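Hydrolase (Bacteroides thetaiotaomicron, PDB 2OBB) binds magnesium and is probably a hydrolase of the haloacid dehalogenase (HAD) type, although its substrate is not known. Local coordinates at residues I6-D11 and L93-R98; N72-E77 and G84-L89; G12-H17 and F28-L33. One frame throughout, in Å; residues are numbered along the deposited sequence.

Interaction 1: I6-D11 and L93-R98. With MG (magnesium ion), chain B.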
loop_
_atom_site.group_PDB
_atom_site.type_symbol
_atom_site.label_atom_id
_atom_site.label_comp_id
_atom_site.label_asym_id
_atom_site.label_seq_id
_atom_site.Cartn_x
_atom_site.Cartn_y
_atom_site.Cartn_z
ATOM N N ILE A 6 4.107 -10.783 0.302
ATOM C CA ILE A 6 4.449 -9.413 0.648
ATOM C C ILE A 6 4.678 -8.647 -0.648
ATOM O O ILE A 6 5.528 -9.063 -1.452
ATOM C CB ILE A 6 5.718 -9.411 1.489
ATOM C CG1 ILE A 6 5.503 -10.286 2.753
ATOM C CG2 ILE A 6 6.137 -7.996 1.846
ATOM C CD1 ILE A 6 6.694 -10.423 3.620
ATOM N N ALA A 7 3.931 -7.546 -0.850
ATOM C CA ALA A 7 4.162 -6.657 -1.973
ATOM C C ALA A 7 5.204 -5.626 -1.574
ATOM O O ALA A 7 5.045 -4.969 -0.557
ATOM C CB ALA A 7 2.875 -5.964 -2.369
ATOM N N VAL A 8 6.267 -5.483 -2.356
ATOM C CA VAL A 8 7.305 -4.519 -2.014
ATOM C C VAL A 8 7.494 -3.493 -3.114
ATOM O O VAL A 8 7.763 -3.830 -4.285
ATOM C CB VAL A 8 8.677 -5.187 -1.665
ATOM C CG1 VAL A 8 9.648 -4.150 -0.965
ATOM C CG2 VAL A 8 8.467 -6.411 -0.778
ATOM N N ASP A 9 7.380 -2.230 -2.730
ATOM C CA ASP A 9 7.609 -1.145 -3.667
ATOM C C ASP A 9 9.098 -1.079 -4.007
ATOM O O ASP A 9 9.924 -1.645 -3.296
ATOM C CB ASP A 9 7.118 0.148 -3.057
ATOM C CG ASP A 9 7.417 1.340 -3.905
ATOM O OD1 ASP A 9 7.031 1.333 -5.079
ATOM O OD2 ASP A 9 8.008 2.314 -3.388
ATOM N N PHE A 10 9.444 -0.410 -5.102
ATOM C CA PHE A 10 10.834 -0.284 -5.435
ATOM C C PHE A 10 11.399 1.088 -5.053
ATOM O O PHE A 10 12.183 1.173 -4.081
ATOM C CB PHE A 10 11.075 -0.603 -6.910
ATOM C CG PHE A 10 12.528 -0.627 -7.295
ATOM C CD1 PHE A 10 13.394 -1.585 -6.758
ATOM C CD2 PHE A 10 13.033 0.285 -8.222
ATOM C CE1 PHE A 10 14.753 -1.631 -7.134
ATOM C CE2 PHE A 10 14.403 0.248 -8.600
ATOM C CZ PHE A 10 15.253 -0.709 -8.054
ATOM N N ASP A 11 11.023 2.145 -5.795
ATOM C CA ASP A 11 11.602 3.472 -5.564
ATOM C C ASP A 11 11.178 4.115 -4.238
ATOM O O ASP A 11 9.975 4.277 -3.953
ATOM C CB ASP A 11 11.294 4.429 -6.709
ATOM C CG ASP A 11 11.654 3.858 -8.061
ATOM O OD1 ASP A 11 12.838 3.922 -8.457
ATOM O OD2 ASP A 11 10.735 3.346 -8.733
ATOM N N LEU A 93 0.508 -8.287 2.746
ATOM C CA LEU A 93 1.240 -7.178 3.328
ATOM C C LEU A 93 1.784 -6.272 2.216
ATOM O O LEU A 93 2.169 -6.770 1.142
ATOM C CB LEU A 93 2.410 -7.711 4.134
ATOM C CG LEU A 93 2.954 -6.824 5.254
ATOM C CD1 LEU A 93 2.016 -6.952 6.490
ATOM C CD2 LEU A 93 4.386 -7.215 5.587
ATOM N N PHE A 94 1.819 -4.960 2.489
ATOM C CA PHE A 94 2.381 -3.992 1.575
ATOM C C PHE A 94 3.511 -3.203 2.258
ATOM O O PHE A 94 3.341 -2.631 3.328
ATOM C CB PHE A 94 1.291 -3.043 1.073
ATOM C CG PHE A 94 0.230 -3.714 0.243
ATOM C CD1 PHE A 94 -0.865 -4.326 0.845
ATOM C CD2 PHE A 94 0.339 -3.751 -1.136
ATOM C CE1 PHE A 94 -1.869 -4.941 0.072
ATOM C CE2 PHE A 94 -0.670 -4.364 -1.940
ATOM C CZ PHE A 94 -1.770 -4.949 -1.337
ATOM N N ILE A 95 4.667 -3.188 1.628
ATOM C CA ILE A 95 5.778 -2.388 2.112
ATOM C C ILE A 95 5.982 -1.341 1.046
ATOM O O ILE A 95 6.370 -1.669 -0.080
ATOM C CB ILE A 95 7.060 -3.240 2.308
ATOM C CG1 ILE A 95 6.773 -4.413 3.259
ATOM C CG2 ILE A 95 8.243 -2.346 2.827
ATOM C CD1 ILE A 95 7.935 -5.376 3.439
ATOM N N ASP A 96 5.726 -0.085 1.408
ATOM C CA ASP A 96 5.712 1.012 0.454
ATOM C C ASP A 96 6.066 2.336 1.150
ATOM O O ASP A 96 5.503 2.677 2.205
ATOM C CB ASP A 96 4.318 1.096 -0.126
ATOM C CG ASP A 96 4.282 1.789 -1.457
ATOM O OD1 ASP A 96 4.887 2.884 -1.512
ATOM O OD2 ASP A 96 3.571 1.268 -2.396
ATOM N N ASP A 97 6.977 3.107 0.577
ATOM C CA ASP A 97 7.392 4.340 1.285
ATOM C C ASP A 97 6.265 5.357 1.261
ATOM O O ASP A 97 6.311 6.324 1.990
ATOM C CB ASP A 97 8.663 4.932 0.707
ATOM C CG ASP A 97 8.485 5.365 -0.731
ATOM O OD1 ASP A 97 8.074 4.520 -1.554
ATOM O OD2 ASP A 97 8.739 6.553 -1.039
ATOM N N ARG A 98 5.241 5.124 0.440
ATOM C CA ARG A 98 4.081 6.030 0.390
ATOM C C ARG A 98 2.908 5.557 1.237
ATOM O O ARG A 98 1.846 6.150 1.213
ATOM C CB ARG A 98 3.621 6.291 -1.031
ATOM C CG ARG A 98 4.711 6.959 -1.859
ATOM C CD ARG A 98 4.188 7.251 -3.255
ATOM N NE ARG A 98 5.245 7.661 -4.169
ATOM C CZ ARG A 98 5.037 8.336 -5.296
ATOM N NH1 ARG A 98 3.806 8.695 -5.678
ATOM N NH2 ARG A 98 6.074 8.663 -6.038
HETATM MG MG MG B . 8.108 4.394 -3.638
HETATM O O HOH W 1 7.564 4.305 -5.578
HETATM O O HOH W 2 6.012 4.111 -3.410
HETATM O O HOH W 3 8.127 6.510 -3.603
#
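Strands 5-8 and 93-95 lie side by side in a parallel sheet and carry a magnesium site at their C-terminal ends, an arrangement consistent with a HAD-type hydrolase, whose DxDx(T/V) signature fits Asp9, Asp11 and Thr13. The segment axes diverge by only 19°. Three backbone hydrogen bonds join them: Ala7 N to Leu93 O, Ile95 N to Ala7 O, and Asp9 N to Ile95 O, the last at 171° at the hydrogen and nearly along the C=O axis. Apolar contacts flank these bonds. On one face Ile6 CG2 meets Ile95 CD1 at 3.6 Å, the two side chains crossing obliquely; on the other, Ala7 CB approaches Phe94 CD2 at 3.6 Å.

At the C-terminal ends the contact turns ionic. The carboxylates of Asp9 and Asp96 are stacked, their planes 7° apart; Lys88 of the second subunit forms salt bridges with both, which probably offsets their repulsion. Asp96 OD1 accepts from Arg98 N, closing an Asx turn, while Thr13 OG1 is hydrogen-bonded to Asp9 OD2. Magnesium has six ligands: Asp9 OD2, Asp97 OD1, the backbone Asp11 O at 1.9 Å and three waters. One of these waters donates to Asp97 OD2 at 2.6 Å and accepts from Arg98 NE.

Interaction 2: N72-E77 and G84-L89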
loop_
_atom_site.group_PDB
_atom_site.type_symbol
_atom_site.label_atom_id
_atom_site.label_comp_id
_atom_site.label_asym_id
_atom_site.label_seq_id
_atom_site.Cartn_x
_atom_site.Cartn_y
_atom_site.Cartn_z
ATOM N N ASN A 72 4.487 -7.308 -10.305
ATOM C CA ASN A 72 3.239 -6.632 -10.644
ATOM C C ASN A 72 2.191 -7.623 -11.126
ATOM O O ASN A 72 1.296 -7.279 -11.914
ATOM C CB ASN A 72 3.470 -5.504 -11.666
ATOM C CG ASN A 72 4.396 -4.412 -11.137
ATOM O OD1 ASN A 72 4.604 -4.287 -9.924
ATOM N ND2 ASN A 72 4.965 -3.625 -12.043
ATOM N N LYS A 73 2.332 -8.861 -10.679
ATOM C CA LYS A 73 1.289 -9.849 -10.879
ATOM C C LYS A 73 1.115 -10.583 -9.565
ATOM O O LYS A 73 1.993 -10.519 -8.680
ATOM C CB LYS A 73 1.678 -10.861 -11.953
ATOM C CG LYS A 73 2.182 -10.314 -13.278
ATOM C CD LYS A 73 2.442 -11.493 -14.215
ATOM C CE LYS A 73 3.191 -11.089 -15.460
ATOM N NZ LYS A 73 2.653 -9.788 -15.934
ATOM N N ASP A 74 -0.013 -11.272 -9.442
ATOM C CA ASP A 74 -0.296 -12.087 -8.263
ATOM C C ASP A 74 0.438 -13.412 -8.313
ATOM O O ASP A 74 0.653 -14.055 -7.278
ATOM C CB ASP A 74 -1.810 -12.299 -8.088
ATOM C CG ASP A 74 -2.451 -11.167 -7.317
ATOM O OD1 ASP A 74 -1.794 -10.657 -6.383
ATOM O OD2 ASP A 74 -3.584 -10.762 -7.652
ATOM N N TYR A 75 0.813 -13.817 -9.518
ATOM C CA TYR A 75 1.594 -15.024 -9.734
ATOM C C TYR A 75 2.152 -14.974 -11.157
ATOM O O TYR A 75 1.473 -14.499 -12.073
ATOM C CB TYR A 75 0.767 -16.297 -9.473
ATOM C CG TYR A 75 -0.625 -16.294 -10.071
ATOM C CD1 TYR A 75 -0.838 -16.722 -11.379
ATOM C CD2 TYR A 75 -1.728 -15.888 -9.318
ATOM C CE1 TYR A 75 -2.108 -16.735 -11.929
ATOM C CE2 TYR A 75 -3.007 -15.899 -9.860
ATOM C CZ TYR A 75 -3.187 -16.323 -11.168
ATOM O OH TYR A 75 -4.440 -16.335 -11.726
ATOM N N PRO A 76 3.385 -15.470 -11.337
ATOM C CA PRO A 76 4.271 -15.161 -12.487
ATOM C C PRO A 76 3.803 -15.431 -13.923
ATOM O O PRO A 76 4.606 -15.254 -14.841
ATOM C CB PRO A 76 5.543 -15.970 -12.200
ATOM C CG PRO A 76 5.436 -16.437 -10.804
ATOM C CD PRO A 76 4.014 -16.418 -10.398
ATOM N N GLU A 77 2.546 -15.838 -14.123
ATOM C CA GLU A 77 1.990 -16.068 -15.464
ATOM C C GLU A 77 0.525 -15.629 -15.556
ATOM O O GLU A 77 -0.253 -16.222 -16.314
ATOM C CB GLU A 77 2.083 -17.556 -15.849
ATOM C CG GLU A 77 3.492 -18.142 -15.976
ATOM C CD GLU A 77 4.049 -18.046 -17.397
ATOM O OE1 GLU A 77 4.772 -18.984 -17.822
ATOM O OE2 GLU A 77 3.756 -17.043 -18.089
ATOM N N GLY A 84 -9.084 -14.736 -12.341
ATOM C CA GLY A 84 -9.594 -14.453 -10.989
ATOM C C GLY A 84 -9.076 -13.075 -10.617
ATOM O O GLY A 84 -8.839 -12.762 -9.440
ATOM N N PHE A 85 -8.932 -12.260 -11.666
ATOM C CA PHE A 85 -8.224 -10.978 -11.690
ATOM C C PHE A 85 -8.784 -9.912 -10.760
ATOM O O PHE A 85 -10.002 -9.829 -10.531
ATOM C CB PHE A 85 -8.232 -10.429 -13.132
ATOM C CG PHE A 85 -7.138 -9.419 -13.426
ATOM C CD1 PHE A 85 -5.811 -9.826 -13.599
ATOM C CD2 PHE A 85 -7.436 -8.068 -13.569
ATOM C CE1 PHE A 85 -4.796 -8.899 -13.888
ATOM C CE2 PHE A 85 -6.416 -7.136 -13.858
ATOM C CZ PHE A 85 -5.099 -7.560 -14.011
ATOM N N SER A 86 -7.859 -9.123 -10.221
ATOM C CA SER A 86 -8.133 -7.783 -9.699
ATOM C C SER A 86 -6.909 -6.912 -10.043
ATOM O O SER A 86 -5.787 -7.413 -10.094
ATOM C CB SER A 86 -8.374 -7.827 -8.186
ATOM O OG SER A 86 -7.195 -8.214 -7.474
ATOM N N ARG A 87 -7.108 -5.627 -10.290
ATOM C CA ARG A 87 -5.975 -4.764 -10.588
ATOM C C ARG A 87 -5.010 -4.632 -9.395
ATOM O O ARG A 87 -3.788 -4.705 -9.561
ATOM C CB ARG A 87 -6.456 -3.399 -11.066
ATOM C CG ARG A 87 -5.364 -2.573 -11.668
ATOM C CD ARG A 87 -5.901 -1.285 -12.232
ATOM N NE ARG A 87 -4.829 -0.302 -12.311
ATOM C CZ ARG A 87 -4.911 0.868 -12.926
ATOM N NH1 ARG A 87 -6.019 1.238 -13.523
ATOM N NH2 ARG A 87 -3.868 1.677 -12.935
ATOM N N LYS A 88 -5.560 -4.479 -8.190
ATOM C CA LYS A 88 -4.759 -4.418 -6.977
ATOM C C LYS A 88 -4.295 -5.840 -6.619
ATOM O O LYS A 88 -5.091 -6.774 -6.656
ATOM C CB LYS A 88 -5.601 -3.809 -5.839
ATOM C CG LYS A 88 -4.857 -3.554 -4.543
ATOM C CD LYS A 88 -5.787 -2.965 -3.484
ATOM C CE LYS A 88 -5.104 -2.852 -2.127
ATOM N NZ LYS A 88 -6.089 -2.668 -0.996
ATOM N N LEU A 89 -3.024 -5.996 -6.266
ATOM C CA LEU A 89 -2.503 -7.289 -5.819
ATOM C C LEU A 89 -3.278 -7.853 -4.640
ATOM O O LEU A 89 -3.785 -7.102 -3.792
ATOM C CB LEU A 89 -1.048 -7.175 -5.385
ATOM C CG LEU A 89 -0.008 -6.899 -6.460
ATOM C CD1 LEU A 89 1.370 -7.093 -5.869
ATOM C CD2 LEU A 89 -0.216 -7.748 -7.717
#
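Leu89 and Asp74 carry this contact between two irregular segments of the connection from strand 70-71 to strand 93-95. Their side chains slide past each other in opposite directions, so the carboxylate lies alongside the leucine's backbone and branch. Asp74 OD1 comes within 3.5 Å of Leu89 CA and 3.6 Å of Leu89 CD2. The same methyl, CD2, also rests against the backbone of 72-77, reaching Lys73 C at 3.6 Å. Leu89 CG stands anti to its carbonyl carbon (chi1 -69°), and CD2 is the methyl that meets Asp74 and Lys73.

Around this pair, polar bonds hold individual points of the two segments. Asp74 OD1 accepts from the backbone N of Lys90, directly after Leu89, and Asp74 N donates to Glu78 OE2. Ser86 OG donates to Lys88 O at 2.7 Å, in the carbonyl plane, just before Leu89. Asn72 OD1 takes a hydrogen bond from Ser47 N, and Trp46 touches both Asn72 and Leu89. Lys88 carries its amine to Asp9 at the magnesium site of the second subunit.

No hydrogen bond links the two segments: the direct contact is van der Waals, and the carboxylate is bonded instead to the residue after the leucine it touches.

Interaction 3: G12-H17 and F28-L33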
loop_
_atom_site.group_PDB
_atom_site.type_symbol
_atom_site.label_atom_id
_atom_site.label_comp_id
_atom_site.label_asym_id
_atom_site.label_seq_id
_atom_site.Cartn_x
_atom_site.Cartn_y
_atom_site.Cartn_z
ATOM N N GLY A 12 12.175 4.493 -3.439
ATOM C CA GLY A 12 11.938 5.068 -2.121
ATOM C C GLY A 12 11.802 4.001 -1.044
ATOM O O GLY A 12 11.723 4.320 0.138
ATOM N N THR A 13 11.762 2.736 -1.464
ATOM C CA THR A 13 11.550 1.616 -0.568
ATOM C C THR A 13 12.755 0.684 -0.496
ATOM O O THR A 13 13.239 0.391 0.584
ATOM C CB THR A 13 10.298 0.798 -0.981
ATOM O OG1 THR A 13 9.167 1.670 -1.037
ATOM C CG2 THR A 13 10.002 -0.339 0.019
ATOM N N ILE A 14 13.190 0.177 -1.655
ATOM C CA ILE A 14 14.369 -0.674 -1.767
ATOM C C ILE A 14 15.597 0.199 -2.114
ATOM O O ILE A 14 16.721 -0.078 -1.652
ATOM C CB ILE A 14 14.157 -1.789 -2.848
ATOM C CG1 ILE A 14 13.077 -2.799 -2.409
ATOM C CG2 ILE A 14 15.462 -2.558 -3.139
ATOM C CD1 ILE A 14 12.766 -3.862 -3.442
ATOM N N VAL A 15 15.377 1.238 -2.950
ATOM C CA VAL A 15 16.426 2.209 -3.287
ATOM C C VAL A 15 15.951 3.621 -2.995
ATOM O O VAL A 15 14.754 3.855 -2.957
ATOM C CB VAL A 15 16.855 2.116 -4.772
ATOM C CG1 VAL A 15 17.557 0.810 -5.025
ATOM C CG2 VAL A 15 15.638 2.285 -5.724
ATOM N N GLU A 16 16.882 4.562 -2.808
ATOM C CA GLU A 16 16.529 5.980 -2.799
ATOM C C GLU A 16 15.777 6.298 -4.084
ATOM O O GLU A 16 16.055 5.707 -5.133
ATOM C CB GLU A 16 17.754 6.881 -2.772
ATOM C CG GLU A 16 18.834 6.424 -1.883
ATOM C CD GLU A 16 18.861 7.181 -0.610
ATOM O OE1 GLU A 16 17.852 7.125 0.149
ATOM O OE2 GLU A 16 19.909 7.843 -0.387
ATOM N N HIS A 17 14.848 7.249 -3.995
ATOM C CA HIS A 17 13.963 7.580 -5.106
ATOM C C HIS A 17 14.682 8.442 -6.134
ATOM O O HIS A 17 14.816 9.639 -5.938
ATOM C CB HIS A 17 12.736 8.330 -4.583
ATOM C CG HIS A 17 11.561 8.291 -5.505
ATOM N ND1 HIS A 17 10.266 8.499 -5.064
ATOM C CD2 HIS A 17 11.475 8.035 -6.833
ATOM C CE1 HIS A 17 9.436 8.392 -6.088
ATOM N NE2 HIS A 17 10.144 8.112 -7.171
ATOM N N PHE A 28 20.266 -2.154 4.088
ATOM C CA PHE A 28 19.783 -3.487 4.490
ATOM C C PHE A 28 18.488 -3.918 3.826
ATOM O O PHE A 28 17.888 -4.911 4.248
ATOM C CB PHE A 28 19.695 -3.587 6.018
ATOM C CG PHE A 28 20.963 -3.132 6.691
ATOM C CD1 PHE A 28 22.096 -3.933 6.680
ATOM C CD2 PHE A 28 21.032 -1.874 7.288
ATOM C CE1 PHE A 28 23.299 -3.482 7.263
ATOM C CE2 PHE A 28 22.203 -1.413 7.886
ATOM C CZ PHE A 28 23.348 -2.220 7.862
ATOM N N ALA A 29 18.090 -3.211 2.769
ATOM C CA ALA A 29 16.830 -3.542 2.091
ATOM C C ALA A 29 16.883 -4.951 1.523
ATOM O O ALA A 29 16.098 -5.829 1.925
ATOM C CB ALA A 29 16.483 -2.484 0.984
ATOM N N VAL A 30 17.850 -5.180 0.629
ATOM C CA VAL A 30 17.981 -6.455 -0.103
ATOM C C VAL A 30 18.248 -7.668 0.818
ATOM O O VAL A 30 17.563 -8.705 0.779
ATOM C CB VAL A 30 19.092 -6.394 -1.148
ATOM C CG1 VAL A 30 19.320 -7.781 -1.696
ATOM C CG2 VAL A 30 18.717 -5.434 -2.257
ATOM N N GLU A 31 19.239 -7.516 1.663
ATOM C CA GLU A 31 19.454 -8.474 2.709
ATOM C C GLU A 31 18.210 -8.807 3.564
ATOM O O GLU A 31 18.001 -9.965 3.901
ATOM C CB GLU A 31 20.612 -7.987 3.560
ATOM C CG GLU A 31 20.675 -8.573 4.914
ATOM C CD GLU A 31 21.884 -8.065 5.660
ATOM O OE1 GLU A 31 22.857 -7.637 4.970
ATOM O OE2 GLU A 31 21.845 -8.085 6.922
ATOM N N THR A 32 17.411 -7.808 3.937
ATOM C CA THR A 32 16.267 -8.045 4.840
ATOM C C THR A 32 15.190 -8.825 4.074
ATOM O O THR A 32 14.533 -9.731 4.613
ATOM C CB THR A 32 15.686 -6.702 5.448
ATOM O OG1 THR A 32 16.728 -6.015 6.167
ATOM C CG2 THR A 32 14.509 -6.957 6.412
ATOM N N LEU A 33 15.036 -8.463 2.810
ATOM C CA LEU A 33 14.080 -9.116 1.961
ATOM C C LEU A 33 14.503 -10.576 1.750
ATOM O O LEU A 33 13.676 -11.490 1.845
ATOM C CB LEU A 33 13.921 -8.351 0.638
ATOM C CG LEU A 33 13.127 -7.043 0.681
ATOM C CD1 LEU A 33 13.262 -6.236 -0.645
ATOM C CD2 LEU A 33 11.661 -7.310 1.000
#
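Ile14, Ala29 and Leu33 have the most surface buried where the loop 12-17 meets the start of helix 29-38. The nearest CA pair, Ile14 and Ala29, is 5.4 Å apart, close enough for the alanine methyl to touch backbone: Ala29 CB lies 3.6 Å from Ile14 O and 3.9 Å from Ile14 CA. The two branches of Ile14 serve different partners. CG1 stands anti to the carbonyl carbon (chi1 -67°) and, with chi2 at 177°, extends CD1 to Leu33 CD1, 3.7 Å away; these side chains cross at about a right angle. CG2, anti to the backbone N, lies 4.2 Å from Ala29 CB and, more loosely, 4.4 Å from Val30 CG2. Ala29 and Leu33, one helical turn apart, both point their side chains from CA at the loop, so they meet Ile14 from the same side of the helix.

This loop leaves the metal-bearing end of strand 5-8 and, as in HAD-type proteins, continues the DxDx(T/V) pattern, whose final position Thr13 fits. Besides its bond to Asp9, Thr13 OG1 is hydrogen-bonded to Asp97 N, so the residue before Ile14 is tied directly to the magnesium site. Val8 touches both Ile14 and Leu33, while Trp60 of helix 51-62 touches Ile14 and Val30. Trp106 packs on Ala29 and Leu33, and its NE1 hydrogen-bonds to Thr13 O.

At the helix start, Phe28 occupies the N-cap position, and its carbonyl O accepts from both Thr32 N and Thr32 OG1, the latter at a very short 2.5 Å from above the carbonyl plane.

From the N terminus, strand 5-8 opens interaction 1, which closes only when strand 93-95 pairs beside it; the intervening chain contains both other contacts. Interaction 3 closes first, where the start of helix 29-38 comes back against the loop that leaves strand 5-8. Interaction 2 follows in series, within the connection from strand 70-71 to strand 93-95. Interactions 2 and 3 do not touch: their centres are 23 Å apart, on opposite sides of the chain's centre. Each meets interaction 1 instead. Leu89 CD1 packs 4.0 Å from Ala7 CB, whereas Gly12 O lies 3.2 Å from Asp97 CB. Interactions 1 and 2 also border the second subunit, which interaction 3 does not touch.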